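Long-range contacts in phosphoribosylaminoimidazole-succinocarboxamide synthase (Saccharomyces cerevisiae, PDB 1OBG), which catalyses the ATP-dependent joining of 4-carboxy-5-aminoimidazole ribotide and aspartate to give SAICAR, a step of de novo purine biosynthesis: residues H74-A79 with L107-K112; T215-G220 with I228-E233. All coordinates share one frame; numbering follows the deposited sequence.

Along the chain the two contacts follow in series, without nesting or crossing. Contact 1 comes first. It closes the loop that leaves strand 72-73, runs through helix 95-101 and returns as strand 105-109. It thereby ties residues 74-79 to the edge of the four-stranded antiparallel sheet. Contact 2 closes a much shorter loop, the beta hairpin of strands 210-221 and 228-230, which belongs to the mixed sheet. The centres lie about 13 Å apart, and His74 of contact 1 packs against Val231 and Asp232 of contact 2. Both contacts touch the chain B AMP, which lies between residues 107-112 and the hairpin. Contact 1 also holds the chain D AMP.

Contact 1 (H74-A79 with L107-K112); sequences HLVDIA and LVHKHK. With AMP (adenosine monophosphate), chain D; AMP (adenosine monophosphate), chain B.
Two backbone hydrogen bonds join Leu75 and Val108 as a single beta bridge. His109 N donates to His74 O at 2.7 Å, nearly in line with the carbonyl. Val76 N donates to Leu107 O at 2.9 Å, and its N-H points almost straight at the oxygen (174°). Leu107 O also accepts from N6 of the chain D AMP, so two donors grip it.

Two histidine rings each take a valine methyl over one face. Val108 CG1 sits over the centre of the His74 ring, 3.6 Å from its centroid, a CH-pi contact. Val76 CG2 does the same over His109, 3.9 Å from that centroid. The His74 ring is placed there by a chi1 of 67°, with CG between the backbone N and the carbonyl carbon. The edge of this ring is turned to the chain B AMP. With an alanine in place of His74, Val108 CG1 would probably lose the ring face it packs on. Leu107 CD2 packs against Val76 CB at 3.8 Å and also touches Ile78 CD1.

The same segments read two adenines. For the chain D AMP, Leu107 N donates to N1 at 3.0 Å, and N6 donates to Val76 O and Leu107 O. For the chain B AMP, His111 N donates to N1 at 3.0 Å. His109 O faces its N6, though the position of N6 is less certain. His109 O and His111 N, two residues apart, thus appear to meet N6 and N1 much as a kinase hinge does.

Farther out, Val108 is hydrogen-bonded through its backbone to Leu30 and packs on Leu30 and Phe32 of strand 29-34. Ile78 and Leu107 both touch Tyr87. The bridge thus lays the loop after strand 72-73 along strand 105-109, on the side away from strand 29-34.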
loop_
_atom_site.group_PDB
_atom_site.type_symbol
_atom_site.label_atom_id
_atom_site.label_comp_id
_atom_site.label_asym_id
_atom_site.label_seq_id
_atom_site.Cartn_x
_atom_site.Cartn_y
_atom_site.Cartn_z
ATOM N N HIS A 74 12.654 5.667 2.612
ATOM C CA HIS A 74 13.665 5.146 1.703
ATOM C C HIS A 74 13.918 5.945 0.416
ATOM O O HIS A 74 14.749 5.544 -0.400
ATOM C CB HIS A 74 13.423 3.653 1.390
ATOM C CG HIS A 74 12.179 3.346 0.592
ATOM N ND1 HIS A 74 11.160 4.248 0.370
ATOM C CD2 HIS A 74 11.791 2.200 -0.013
ATOM C CE1 HIS A 74 10.212 3.681 -0.359
ATOM N NE2 HIS A 74 10.571 2.435 -0.597
ATOM N N LEU A 75 13.216 7.053 0.211
ATOM C CA LEU A 75 13.408 7.813 -1.023
ATOM C C LEU A 75 14.832 8.345 -1.108
ATOM O O LEU A 75 15.383 8.831 -0.107
ATOM C CB LEU A 75 12.434 9.000 -1.129
ATOM C CG LEU A 75 10.936 8.642 -1.172
ATOM C CD1 LEU A 75 10.108 9.926 -1.226
ATOM C CD2 LEU A 75 10.608 7.711 -2.346
ATOM N N VAL A 76 15.419 8.258 -2.295
ATOM C CA VAL A 76 16.654 8.988 -2.566
ATOM C C VAL A 76 16.339 10.504 -2.560
ATOM O O VAL A 76 15.347 10.953 -3.138
ATOM C CB VAL A 76 17.308 8.549 -3.919
ATOM C CG1 VAL A 76 18.480 9.469 -4.299
ATOM C CG2 VAL A 76 17.778 7.084 -3.834
ATOM N N ASP A 77 17.194 11.269 -1.893
ATOM C CA ASP A 77 17.116 12.718 -1.879
ATOM C C ASP A 77 17.600 13.285 -3.215
ATOM O O ASP A 77 18.795 13.353 -3.468
ATOM C CB ASP A 77 17.958 13.234 -0.702
ATOM C CG ASP A 77 17.554 14.629 -0.235
ATOM O OD1 ASP A 77 18.011 15.042 0.864
ATOM O OD2 ASP A 77 16.798 15.377 -0.877
ATOM N N ILE A 78 16.668 13.668 -4.076
ATOM C CA ILE A 78 17.009 14.165 -5.407
ATOM C C ILE A 78 17.433 15.635 -5.252
ATOM O O ILE A 78 16.723 16.410 -4.615
ATOM C CB ILE A 78 15.782 14.028 -6.359
ATOM C CG1 ILE A 78 15.316 12.560 -6.436
ATOM C CG2 ILE A 78 16.058 14.659 -7.744
ATOM C CD1 ILE A 78 15.989 11.702 -7.481
ATOM N N ALA A 79 18.584 16.000 -5.826
ATOM C CA ALA A 79 19.113 17.370 -5.704
ATOM C C ALA A 79 18.209 18.404 -6.399
ATOM O O ALA A 79 17.613 18.107 -7.445
ATOM C CB ALA A 79 20.535 17.439 -6.245
ATOM N N LEU A 107 12.728 6.354 -6.894
ATOM C CA LEU A 107 14.119 5.993 -6.699
ATOM C C LEU A 107 14.365 5.841 -5.214
ATOM O O LEU A 107 14.163 6.790 -4.434
ATOM C CB LEU A 107 15.028 7.077 -7.324
ATOM C CG LEU A 107 16.495 6.676 -7.435
ATOM C CD1 LEU A 107 16.700 5.578 -8.498
ATOM C CD2 LEU A 107 17.391 7.901 -7.706
ATOM N N VAL A 108 14.783 4.657 -4.786
ATOM C CA VAL A 108 14.834 4.411 -3.347
ATOM C C VAL A 108 16.106 3.728 -2.916
ATOM O O VAL A 108 16.714 3.019 -3.713
ATOM C CB VAL A 108 13.626 3.566 -2.857
ATOM C CG1 VAL A 108 12.296 4.250 -3.248
ATOM C CG2 VAL A 108 13.699 2.132 -3.398
ATOM N N HIS A 109 16.489 3.937 -1.658
ATOM C CA HIS A 109 17.617 3.235 -1.063
ATOM C C HIS A 109 17.165 1.867 -0.619
ATOM O O HIS A 109 16.130 1.743 0.060
ATOM C CB HIS A 109 18.133 3.970 0.168
ATOM C CG HIS A 109 18.831 5.257 -0.139
ATOM N ND1 HIS A 109 18.342 6.484 0.267
ATOM C CD2 HIS A 109 19.983 5.511 -0.806
ATOM C CE1 HIS A 109 19.166 7.437 -0.137
ATOM N NE2 HIS A 109 20.167 6.871 -0.793
ATOM N N LYS A 110 17.947 0.850 -0.992
ATOM C CA LYS A 110 17.744 -0.515 -0.540
ATOM C C LYS A 110 18.102 -0.592 0.937
ATOM O O LYS A 110 19.140 -0.062 1.350
ATOM C CB LYS A 110 18.651 -1.453 -1.345
ATOM C CG LYS A 110 18.088 -2.836 -1.596
ATOM C CD LYS A 110 19.070 -3.716 -2.380
ATOM C CE LYS A 110 19.418 -3.063 -3.734
ATOM N NZ LYS A 110 20.036 -3.974 -4.775
ATOM N N HIS A 111 17.246 -1.227 1.741
ATOM C CA HIS A 111 17.536 -1.414 3.167
ATOM C C HIS A 111 17.254 -2.815 3.623
ATOM O O HIS A 111 16.451 -3.528 3.030
ATOM C CB HIS A 111 16.683 -0.477 4.032
ATOM C CG HIS A 111 17.161 0.933 4.008
ATOM N ND1 HIS A 111 18.353 1.313 4.579
ATOM C CD2 HIS A 111 16.627 2.048 3.465
ATOM C CE1 HIS A 111 18.532 2.610 4.394
ATOM N NE2 HIS A 111 17.495 3.079 3.725
ATOM N N LYS A 112 17.907 -3.198 4.706
ATOM C CA LYS A 112 17.553 -4.438 5.381
ATOM C C LYS A 112 16.166 -4.286 6.017
ATOM O O LYS A 112 15.930 -3.353 6.771
ATOM C CB LYS A 112 18.586 -4.727 6.471
ATOM C CG LYS A 112 18.598 -6.181 6.904
ATOM C CD LYS A 112 18.367 -6.279 8.398
ATOM C CE LYS A 112 19.690 -6.225 9.152
ATOM N NZ LYS A 112 19.905 -7.403 10.068
HETATM P P AMP D . 11.115 17.603 -3.724
HETATM O O1P AMP D . 10.608 16.768 -2.531
HETATM O O2P AMP D . 12.488 17.194 -4.109
HETATM O O3P AMP D . 11.037 19.185 -3.386
HETATM O "O5'" AMP D . 10.162 17.466 -5.013
HETATM C "C5'" AMP D . 10.683 17.313 -6.319
HETATM C "C4'" AMP D . 9.844 16.304 -7.108
HETATM O "O4'" AMP D . 10.602 15.116 -7.280
HETATM C "C3'" AMP D . 8.554 15.936 -6.375
HETATM O "O3'" AMP D . 7.496 15.700 -7.284
HETATM C "C2'" AMP D . 8.945 14.647 -5.679
HETATM O "O2'" AMP D . 7.831 13.838 -5.361
HETATM C "C1'" AMP D . 9.943 14.029 -6.657
HETATM N N9 AMP D . 10.902 13.139 -5.967
HETATM C C8 AMP D . 11.675 13.421 -4.860
HETATM N N7 AMP D . 12.408 12.326 -4.543
HETATM C C5 AMP D . 12.112 11.352 -5.434
HETATM C C6 AMP D . 12.575 10.050 -5.572
HETATM N N6 AMP D . 13.375 9.527 -4.638
HETATM N N1 AMP D . 12.079 9.285 -6.599
HETATM C C2 AMP D . 11.145 9.787 -7.482
HETATM N N3 AMP D . 10.689 11.082 -7.347
HETATM C C4 AMP D . 11.165 11.847 -6.334
HETATM P P AMP B . 6.320 -5.585 -3.985
HETATM O O1P AMP B . 5.195 -4.685 -3.455
HETATM O O2P AMP B . 6.613 -5.347 -5.423
HETATM O O3P AMP B . 5.939 -7.137 -3.747
HETATM O "O5'" AMP B . 7.670 -5.253 -3.184
HETATM C "C5'" AMP B . 8.852 -5.865 -3.622
HETATM C "C4'" AMP B . 9.713 -6.156 -2.415
HETATM O "O4'" AMP B . 10.523 -5.028 -2.149
HETATM C "C3'" AMP B . 8.862 -6.418 -1.171
HETATM O "O3'" AMP B . 9.276 -7.635 -0.599
HETATM C "C2'" AMP B . 9.201 -5.265 -0.247
HETATM O "O2'" AMP B . 9.262 -5.718 1.079
HETATM C "C1'" AMP B . 10.578 -4.852 -0.760
HETATM N N9 AMP B . 10.977 -3.464 -0.451
HETATM C C8 AMP B . 10.207 -2.328 -0.356
HETATM N N7 AMP B . 11.032 -1.293 -0.049
HETATM C C5 AMP B . 12.304 -1.748 0.042
HETATM C C6 AMP B . 13.534 -1.143 0.321
HETATM N N6 AMP B . 13.665 0.187 0.381
HETATM N N1 AMP B . 14.674 -1.927 0.343
HETATM C C2 AMP B . 14.618 -3.278 0.085
HETATM N N3 AMP B . 13.398 -3.869 -0.196
HETATM C C4 AMP B . 12.272 -3.117 -0.214
#

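Contact 2 (T215-G220 with I228-E233). With AMP (adenosine monophosphate), chain B.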
loop_
_atom_site.group_PDB
_atom_site.type_symbol
_atom_site.label_atom_id
_atom_site.label_comp_id
_atom_site.label_asym_id
_atom_site.label_seq_id
_atom_site.Cartn_x
_atom_site.Cartn_y
_atom_site.Cartn_z
ATOM N N THR A 215 -3.994 -0.547 7.626
ATOM C CA THR A 215 -2.957 -0.337 6.647
ATOM C C THR A 215 -1.801 -1.278 6.947
ATOM O O THR A 215 -1.644 -1.707 8.075
ATOM C CB THR A 215 -2.509 1.155 6.632
ATOM O OG1 THR A 215 -1.797 1.414 5.410
ATOM C CG2 THR A 215 -1.501 1.460 7.746
ATOM N N LYS A 216 -1.010 -1.577 5.927
ATOM C CA LYS A 216 0.140 -2.443 6.076
ATOM C C LYS A 216 1.399 -1.564 5.899
ATOM O O LYS A 216 1.600 -0.963 4.847
ATOM C CB LYS A 216 0.047 -3.547 5.009
ATOM C CG LYS A 216 1.223 -4.534 4.987
ATOM C CD LYS A 216 1.000 -5.633 3.942
ATOM C CE LYS A 216 1.718 -5.321 2.623
ATOM N NZ LYS A 216 2.865 -4.363 2.771
ATOM N N PHE A 217 2.238 -1.467 6.919
ATOM C CA PHE A 217 3.503 -0.768 6.755
ATOM C C PHE A 217 4.599 -1.818 6.580
ATOM O O PHE A 217 4.475 -2.954 7.065
ATOM C CB PHE A 217 3.870 0.062 8.003
ATOM C CG PHE A 217 2.993 1.283 8.240
ATOM C CD1 PHE A 217 2.876 2.311 7.281
ATOM C CD2 PHE A 217 2.303 1.417 9.442
ATOM C CE1 PHE A 217 2.067 3.453 7.544
ATOM C CE2 PHE A 217 1.507 2.539 9.704
ATOM C CZ PHE A 217 1.382 3.545 8.772
ATOM N N GLU A 218 5.678 -1.428 5.922
ATOM C CA GLU A 218 6.893 -2.205 6.029
ATOM C C GLU A 218 8.026 -1.287 6.446
ATOM O O GLU A 218 8.090 -0.159 5.998
ATOM C CB GLU A 218 7.188 -2.887 4.699
ATOM C CG GLU A 218 6.248 -4.064 4.493
ATOM C CD GLU A 218 6.492 -4.803 3.193
ATOM O OE1 GLU A 218 5.751 -5.774 2.952
ATOM O OE2 GLU A 218 7.401 -4.411 2.434
ATOM N N PHE A 219 8.891 -1.800 7.317
ATOM C CA PHE A 219 9.973 -1.047 7.886
ATOM C C PHE A 219 11.297 -1.722 7.597
ATOM O O PHE A 219 11.426 -2.959 7.630
ATOM C CB PHE A 219 9.821 -0.921 9.401
ATOM C CG PHE A 219 8.633 -0.090 9.844
ATOM C CD1 PHE A 219 8.410 1.186 9.348
ATOM C CD2 PHE A 219 7.753 -0.584 10.781
ATOM C CE1 PHE A 219 7.307 1.955 9.771
ATOM C CE2 PHE A 219 6.651 0.193 11.209
ATOM C CZ PHE A 219 6.437 1.453 10.690
ATOM N N GLY A 220 12.277 -0.880 7.317
ATOM C CA GLY A 220 13.656 -1.297 7.275
ATOM C C GLY A 220 14.362 -0.732 8.487
ATOM O O GLY A 220 13.803 0.052 9.260
ATOM N N ILE A 228 14.713 3.217 12.451
ATOM C CA ILE A 228 13.708 2.532 11.644
ATOM C C ILE A 228 13.363 3.387 10.411
ATOM O O ILE A 228 13.192 4.590 10.524
ATOM C CB ILE A 228 12.468 2.215 12.500
ATOM C CG1 ILE A 228 12.854 1.260 13.645
ATOM C CG2 ILE A 228 11.348 1.621 11.631
ATOM C CD1 ILE A 228 11.728 0.998 14.685
ATOM N N ILE A 229 13.270 2.752 9.240
ATOM C CA ILE A 229 13.010 3.462 7.987
ATOM C C ILE A 229 11.720 2.955 7.374
ATOM O O ILE A 229 11.493 1.753 7.310
ATOM C CB ILE A 229 14.148 3.211 6.939
ATOM C CG1 ILE A 229 15.559 3.361 7.539
ATOM C CG2 ILE A 229 13.951 4.076 5.663
ATOM C CD1 ILE A 229 15.897 4.733 7.985
ATOM N N LEU A 230 10.901 3.881 6.911
ATOM C CA LEU A 230 9.694 3.532 6.196
ATOM C C LEU A 230 10.076 3.120 4.786
ATOM O O LEU A 230 10.725 3.872 4.048
ATOM C CB LEU A 230 8.726 4.703 6.155
ATOM C CG LEU A 230 7.291 4.472 5.713
ATOM C CD1 LEU A 230 6.649 3.303 6.470
ATOM C CD2 LEU A 230 6.511 5.775 5.904
ATOM N N VAL A 231 9.685 1.915 4.410
ATOM C CA VAL A 231 10.015 1.455 3.064
ATOM C C VAL A 231 8.724 1.107 2.294
ATOM O O VAL A 231 7.618 1.426 2.730
ATOM C CB VAL A 231 11.108 0.332 3.080
ATOM C CG1 VAL A 231 12.362 0.795 3.864
ATOM C CG2 VAL A 231 10.563 -0.997 3.696
ATOM N N ASP A 232 8.853 0.473 1.141
ATOM C CA ASP A 232 7.671 0.063 0.396
ATOM C C ASP A 232 6.757 1.250 0.052
ATOM O O ASP A 232 7.200 2.385 0.031
ATOM C CB ASP A 232 6.912 -1.012 1.160
ATOM C CG ASP A 232 6.137 -1.938 0.237
ATOM O OD1 ASP A 232 6.669 -2.288 -0.840
ATOM O OD2 ASP A 232 4.992 -2.365 0.517
ATOM N N GLU A 233 5.490 0.981 -0.236
ATOM C CA GLU A 233 4.534 2.053 -0.511
ATOM C C GLU A 233 3.737 2.277 0.755
ATOM O O GLU A 233 3.581 1.373 1.573
ATOM C CB GLU A 233 3.619 1.723 -1.721
ATOM C CG GLU A 233 2.132 1.540 -1.384
ATOM C CD GLU A 233 1.293 0.955 -2.526
ATOM O OE1 GLU A 233 0.665 -0.105 -2.292
ATOM O OE2 GLU A 233 1.234 1.546 -3.642
HETATM P P AMP B . 6.320 -5.585 -3.985
HETATM O O1P AMP B . 5.195 -4.685 -3.455
HETATM O O2P AMP B . 6.613 -5.347 -5.423
HETATM O O3P AMP B . 5.939 -7.137 -3.747
HETATM O "O5'" AMP B . 7.670 -5.253 -3.184
HETATM C "C5'" AMP B . 8.852 -5.865 -3.622
HETATM C "C4'" AMP B . 9.713 -6.156 -2.415
HETATM O "O4'" AMP B . 10.523 -5.028 -2.149
HETATM C "C3'" AMP B . 8.862 -6.418 -1.171
HETATM O "O3'" AMP B . 9.276 -7.635 -0.599
HETATM C "C2'" AMP B . 9.201 -5.265 -0.247
HETATM O "O2'" AMP B . 9.262 -5.718 1.079
HETATM C "C1'" AMP B . 10.578 -4.852 -0.760
HETATM N N9 AMP B . 10.977 -3.464 -0.451
HETATM C C8 AMP B . 10.207 -2.328 -0.356
HETATM N N7 AMP B . 11.032 -1.293 -0.049
HETATM C C5 AMP B . 12.304 -1.748 0.042
HETATM C C6 AMP B . 13.534 -1.143 0.321
HETATM N N6 AMP B . 13.665 0.187 0.381
HETATM N N1 AMP B . 14.674 -1.927 0.343
HETATM C C2 AMP B . 14.618 -3.278 0.085
HETATM N N3 AMP B . 13.398 -3.869 -0.196
HETATM C C4 AMP B . 12.272 -3.117 -0.214
HETATM O O HOH W 1 3.202 -1.479 2.641
HETATM O O HOH W 2 5.343 0.837 4.340
#
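Phe219 meets the other strand with its ring obliquely set against Ile228 CG2 and Leu230 CD1. CD1 of Leu230 comes to 3.6 Å from Phe219 CE1, and Ile229 O lies in plane at the ring edge. Phe217 has Thr215 CG2 over one face and touches the same Leu230 methyl obliquely. Gly220 and Ile229 form an antiparallel hydrogen-bonded pair: Gly220 N to Ile229 O is 2.7 Å, and Ile229 N to Gly220 O is 2.8 Å. Val231 N donates to Glu218 O. The backbone of Gly220 packs close to Val231 CG1.

Glu218 runs extended beyond CG to the chain B AMP, where the ribose O2' donates to its OE2 at 2.6 Å. Asp232 N donates to adenine N7 at 3.0 Å. The Glu218 and Asp232 carboxylates lie 18° from parallel, with OE2 and OD2 3.7 Å apart. Lys216 NZ probably eases the repulsion, with a weak bond to Glu218 OE1 and a long salt bridge to Asp232 OD2; one water links NZ and OD2. Asp232 OD1 pairs with Arg20. Backbone bonds thus join the strands and apolar side chains pack beside them, while the carboxylate of Glu218 binds the ribose hydroxyl and the Asp232 backbone N-H binds the base.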